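Local coordinates for agmatinase (Deinococcus radiodurans, PDB 1WOH), which catalyses the hydrolysis of agmatine to putrescine and urea, as a binuclear manganese enzyme of the arginase family, at the interface of chains A and B and the interface of chains A and C. Coordinates in Å, arbitrary orientation; residue numbers count along the deposited sequence, not the author numbering. Chains: chain A/B/C, agmatinase.

Contact 1: the interface of chains A and B. Residues chain A 40-41, 93, 154-158; chain B 90-92.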
loop_
_atom_site.group_PDB
_atom_site.type_symbol
_atom_site.label_atom_id
_atom_site.label_comp_id
_atom_site.label_asym_id
_atom_site.label_seq_id
_atom_site.Cartn_x
_atom_site.Cartn_y
_atom_site.Cartn_z
ATOM N N ILE A 40 17.713 -13.938 5.347
ATOM C CA ILE A 40 17.559 -15.108 4.489
ATOM C C ILE A 40 17.328 -16.437 5.213
ATOM O O ILE A 40 17.160 -17.480 4.567
ATOM C CB ILE A 40 18.760 -15.259 3.526
ATOM C CG1 ILE A 40 20.069 -15.335 4.315
ATOM C CG2 ILE A 40 18.790 -14.087 2.554
ATOM C CD1 ILE A 40 21.273 -15.643 3.441
ATOM N N ALA A 41 17.295 -16.412 6.543
ATOM C CA ALA A 41 17.075 -17.636 7.301
ATOM C C ALA A 41 15.627 -17.832 7.752
ATOM O O ALA A 41 15.284 -18.882 8.292
ATOM C CB ALA A 41 18.015 -17.679 8.521
ATOM N N PRO A 93 25.863 -18.242 4.650
ATOM C CA PRO A 93 25.483 -18.059 6.055
ATOM C C PRO A 93 26.595 -18.205 7.096
ATOM O O PRO A 93 26.661 -17.426 8.049
ATOM C CB PRO A 93 24.354 -19.077 6.245
ATOM C CG PRO A 93 24.638 -20.118 5.200
ATOM C CD PRO A 93 25.040 -19.286 4.014
ATOM N N ASP A 154 15.833 -28.907 6.511
ATOM C CA ASP A 154 17.181 -29.330 6.143
ATOM C C ASP A 154 18.333 -28.385 6.455
ATOM O O ASP A 154 19.364 -28.414 5.788
ATOM C CB ASP A 154 17.204 -29.706 4.658
ATOM C CG ASP A 154 16.491 -31.010 4.389
ATOM O OD1 ASP A 154 17.011 -32.056 4.825
ATOM O OD2 ASP A 154 15.416 -30.995 3.758
ATOM N N THR A 155 18.170 -27.546 7.472
ATOM C CA THR A 155 19.244 -26.645 7.848
ATOM C C THR A 155 19.329 -26.488 9.357
ATOM O O THR A 155 18.337 -26.679 10.072
ATOM C CB THR A 155 19.076 -25.247 7.216
ATOM O OG1 THR A 155 20.265 -24.477 7.445
ATOM C CG2 THR A 155 17.876 -24.523 7.826
ATOM N N LYS A 156 20.523 -26.137 9.821
ATOM C CA LYS A 156 20.795 -25.923 11.235
ATOM C C LYS A 156 20.768 -24.431 11.564
ATOM O O LYS A 156 20.751 -24.060 12.739
ATOM C CB LYS A 156 22.189 -26.450 11.591
ATOM C CG LYS A 156 22.374 -27.960 11.494
ATOM C CD LYS A 156 22.089 -28.636 12.821
ATOM C CE LYS A 156 22.407 -30.131 12.766
ATOM N NZ LYS A 156 22.163 -30.790 14.081
ATOM N N TRP A 157 20.755 -23.584 10.534
ATOM C CA TRP A 157 20.806 -22.139 10.748
ATOM C C TRP A 157 19.533 -21.328 10.515
ATOM O O TRP A 157 19.633 -20.121 10.290
ATOM C CB TRP A 157 21.896 -21.513 9.870
ATOM C CG TRP A 157 23.114 -22.348 9.674
ATOM C CD1 TRP A 157 23.582 -22.849 8.493
ATOM C CD2 TRP A 157 24.033 -22.772 10.681
ATOM N NE1 TRP A 157 24.736 -23.558 8.702
ATOM C CE2 TRP A 157 25.038 -23.527 10.038
ATOM C CE3 TRP A 157 24.106 -22.589 12.066
ATOM C CZ2 TRP A 157 26.102 -24.098 10.730
ATOM C CZ3 TRP A 157 25.166 -23.158 12.756
ATOM C CH2 TRP A 157 26.150 -23.905 12.087
ATOM N N SER A 158 18.360 -21.953 10.547
ATOM C CA SER A 158 17.123 -21.202 10.324
ATOM C C SER A 158 16.827 -20.320 11.528
ATOM O O SER A 158 17.506 -20.414 12.553
ATOM C CB SER A 158 15.934 -22.142 10.096
ATOM O OG SER A 158 15.528 -22.761 11.308
ATOM N N SER B 90 15.651 -24.408 3.751
ATOM C CA SER B 90 15.907 -23.038 4.165
ATOM C C SER B 90 17.421 -22.938 4.010
ATOM O O SER B 90 18.130 -23.905 4.303
ATOM C CB SER B 90 15.486 -22.811 5.623
ATOM O OG SER B 90 14.090 -22.548 5.709
ATOM N N LEU B 91 17.910 -21.788 3.545
ATOM C CA LEU B 91 19.343 -21.581 3.309
ATOM C C LEU B 91 19.831 -22.718 2.409
ATOM O O LEU B 91 19.180 -23.030 1.412
ATOM C CB LEU B 91 20.119 -21.559 4.631
ATOM C CG LEU B 91 19.732 -20.414 5.583
ATOM C CD1 LEU B 91 20.474 -20.558 6.902
ATOM C CD2 LEU B 91 20.049 -19.083 4.942
ATOM N N GLU B 92 20.973 -23.314 2.741
ATOM C CA GLU B 92 21.511 -24.453 1.983
ATOM C C GLU B 92 21.412 -24.310 0.456
ATOM O O GLU B 92 20.802 -25.152 -0.219
ATOM C CB GLU B 92 20.766 -25.722 2.399
ATOM C CG GLU B 92 20.624 -25.920 3.905
ATOM C CD GLU B 92 21.959 -26.121 4.597
ATOM O OE1 GLU B 92 22.812 -26.845 4.040
ATOM O OE2 GLU B 92 22.151 -25.569 5.704
HETATM O O HOH W 1 16.019 -19.613 3.168
HETATM O O HOH W 2 22.818 -26.887 8.196
#
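With CG anti to its carbonyl carbon (chi1 -63°), B:Leu91 extends from its loop into chain A and parts its two methyls between A:Trp157 and A:Ile40. CD1 packs against the CB methylene of A:Trp157 at 3.4 Å, so the contact is made at the root of the indole and not over its face. CD2 lies 3.8 Å from CG1 of A:Ile40, with A:Ala41 beside it; the two branched side chains cross at about a right angle. A forked aliphatic suits this place, for each branch meets a different wall.

B:Glu92, the next residue, also points into chain A, toward A:Thr155. Chi1 (-48°) sets CG against the CB of A:Thr155, and the bend at chi2 (-65°) swings the B:Glu92 carboxylate round so that OE2 comes within 2.8 Å of the hydroxyl OG1 of A:Thr155, which donates to the anti lone pair. Threonine offers both a donor and carbon surface to the bent chain. A:Thr155 OG1 also accepts from A:Trp157 N at 3.3 Å, which helps to orient it. A water joins OE2 to A:Lys156 N, and another joins B:Leu91 N to A:Ile40 O.

In chain B these residues lie just before helix 93-108; in chain A they come from loop 40-41, the start of the equivalent helix at A:Pro93, and loop 154-158, downstream of the manganese ligands A:Asp143, A:His145 and A:Asp147. The two-fold gives every contact a twin.

Contact 2: the interface of chains A and C. Residues chain A 65-68, 74; chain C 184-186.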
loop_
_atom_site.group_PDB
_atom_site.type_symbol
_atom_site.label_atom_id
_atom_site.label_comp_id
_atom_site.label_asym_id
_atom_site.label_seq_id
_atom_site.Cartn_x
_atom_site.Cartn_y
_atom_site.Cartn_z
ATOM N N PRO A 65 18.260 12.546 26.055
ATOM C CA PRO A 65 17.630 11.917 27.221
ATOM C C PRO A 65 16.123 12.170 27.269
ATOM O O PRO A 65 15.589 12.910 26.444
ATOM C CB PRO A 65 18.369 12.557 28.388
ATOM C CG PRO A 65 18.574 13.952 27.891
ATOM C CD PRO A 65 19.019 13.744 26.456
ATOM N N PHE A 66 15.451 11.560 28.244
ATOM C CA PHE A 66 14.004 11.699 28.384
ATOM C C PHE A 66 13.549 12.212 29.746
ATOM O O PHE A 66 13.893 11.642 30.778
ATOM C CB PHE A 66 13.317 10.353 28.142
ATOM C CG PHE A 66 13.676 9.706 26.834
ATOM C CD1 PHE A 66 14.635 8.699 26.779
ATOM C CD2 PHE A 66 13.048 10.099 25.658
ATOM C CE1 PHE A 66 14.962 8.087 25.568
ATOM C CE2 PHE A 66 13.367 9.495 24.444
ATOM C CZ PHE A 66 14.325 8.488 24.398
ATOM N N THR A 67 12.749 13.275 29.731
ATOM C CA THR A 67 12.205 13.857 30.956
ATOM C C THR A 67 10.711 13.516 30.993
ATOM O O THR A 67 9.948 13.956 30.136
ATOM C CB THR A 67 12.386 15.393 30.971
ATOM O OG1 THR A 67 13.759 15.715 30.716
ATOM C CG2 THR A 67 11.990 15.964 32.322
ATOM N N GLY A 68 10.302 12.724 31.978
ATOM C CA GLY A 68 8.909 12.323 32.078
ATOM C C GLY A 68 7.963 13.327 32.710
ATOM O O GLY A 68 8.360 14.427 33.097
ATOM N N ARG A 74 15.751 10.593 32.503
ATOM C CA ARG A 74 16.438 9.311 32.391
ATOM C C ARG A 74 17.418 9.358 31.228
ATOM O O ARG A 74 17.195 10.066 30.249
ATOM C CB ARG A 74 15.425 8.175 32.215
ATOM C CG ARG A 74 14.680 7.833 33.507
ATOM C CD ARG A 74 13.795 6.616 33.357
ATOM N NE ARG A 74 12.712 6.840 32.409
ATOM C CZ ARG A 74 11.791 5.931 32.100
ATOM N NH1 ARG A 74 11.822 4.732 32.668
ATOM N NH2 ARG A 74 10.838 6.225 31.224
ATOM N N LEU C 184 7.476 8.882 26.444
ATOM C CA LEU C 184 8.737 9.032 27.165
ATOM C C LEU C 184 9.133 10.477 27.411
ATOM O O LEU C 184 9.929 10.754 28.303
ATOM C CB LEU C 184 9.874 8.348 26.408
ATOM C CG LEU C 184 9.786 6.835 26.223
ATOM C CD1 LEU C 184 11.020 6.346 25.472
ATOM C CD2 LEU C 184 9.684 6.163 27.581
ATOM N N ARG C 185 8.573 11.398 26.637
ATOM C CA ARG C 185 8.941 12.801 26.778
ATOM C C ARG C 185 7.788 13.759 27.080
ATOM O O ARG C 185 6.729 13.699 26.455
ATOM C CB ARG C 185 9.661 13.255 25.504
ATOM C CG ARG C 185 10.416 14.566 25.633
ATOM C CD ARG C 185 10.811 15.127 24.271
ATOM N NE ARG C 185 11.401 14.135 23.369
ATOM C CZ ARG C 185 12.520 13.452 23.609
ATOM N NH1 ARG C 185 13.195 13.636 24.737
ATOM N NH2 ARG C 185 12.974 12.593 22.707
ATOM N N PHE C 186 8.007 14.643 28.053
ATOM C CA PHE C 186 7.023 15.654 28.431
ATOM C C PHE C 186 7.757 16.985 28.568
ATOM O O PHE C 186 8.873 17.024 29.078
ATOM C CB PHE C 186 6.361 15.322 29.770
ATOM C CG PHE C 186 5.277 14.289 29.680
ATOM C CD1 PHE C 186 5.580 12.957 29.421
ATOM C CD2 PHE C 186 3.946 14.653 29.857
ATOM C CE1 PHE C 186 4.567 11.997 29.339
ATOM C CE2 PHE C 186 2.928 13.705 29.777
ATOM C CZ PHE C 186 3.240 12.372 29.518
HETATM O O HOH W 3 10.237 9.143 30.511
HETATM O O HOH W 4 8.969 16.846 31.811
#
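A:Phe66 and C:Leu184 meet where a short strand of one arginase-family subunit lies against a loop of the next. C:Leu184 sets its methyl CD1 over the centre of the phenyl ring, 4.0 Å above its plane, while its CB comes to 3.7 Å from ring atom CD2. A flat aromatic group is well suited to receive a branched aliphatic tip in this way. The backbone oxygen of C:Leu184 lies 3.4 Å from the CB of A:Phe66, so ring, methylene and main chain all take part.

C:Arg185 approaches the same ring at its CD2-CE2 edge, displaced towards the face away from the leucine. The guanidinium and ring planes are only 19° apart, and C:Arg185 NH2 is 3.6 Å from A:Phe66 CE2. The contact is alongside the rim, not a centred stack. From here NH1 donates to A:Pro65 O at 3.0 Å, with the oxygen lying in the guanidinium plane. Arginine can do both tasks because its flat head offers N-H groups at the edge and a broad surface beside the ring. Its bend at chi3 (-46°) turns the head back towards chain A.

Next along the loop, C:Phe186 N donates to A:Thr67 O at 2.9 Å, pairing the main chains of the two subunits. The CB of C:Phe186 rests near A:Gly68, whose lack of a side chain suits so close a run of backbone. A water bridges A:Gly68 O and C:Phe186 O.

Farther out, A:Arg74 reaches over C:Leu184, its NH2 3.8 Å from CD2, and a water links that same nitrogen to C:Leu184 O. A:Arg74 belongs to strand 73-74, A:Phe66 and A:Thr67 to strand 66-67. A cis peptide bond before A:Pro65 shapes the approach to the latter, and in chain C the loop runs between strand 173-181 and helix 188-196.

Contact 1 and contact 2 lie about 42 Å apart, measured between the centres of their C-alpha atoms, and share no residues of chain A. Contact 1 belongs to a two-fold interface, so loop 90-92 of chain A must also dock on chain B. Contact 2 is not an exact two-fold: strand 66-67 of one copy meets loop 184-186 of another, which would allow subunits to follow one another head to tail. Since the two patches use separate surfaces, one subunit can hold both neighbours at once. Together they are consistent with the deposited six-copy assembly, perhaps rings joined across two-folds.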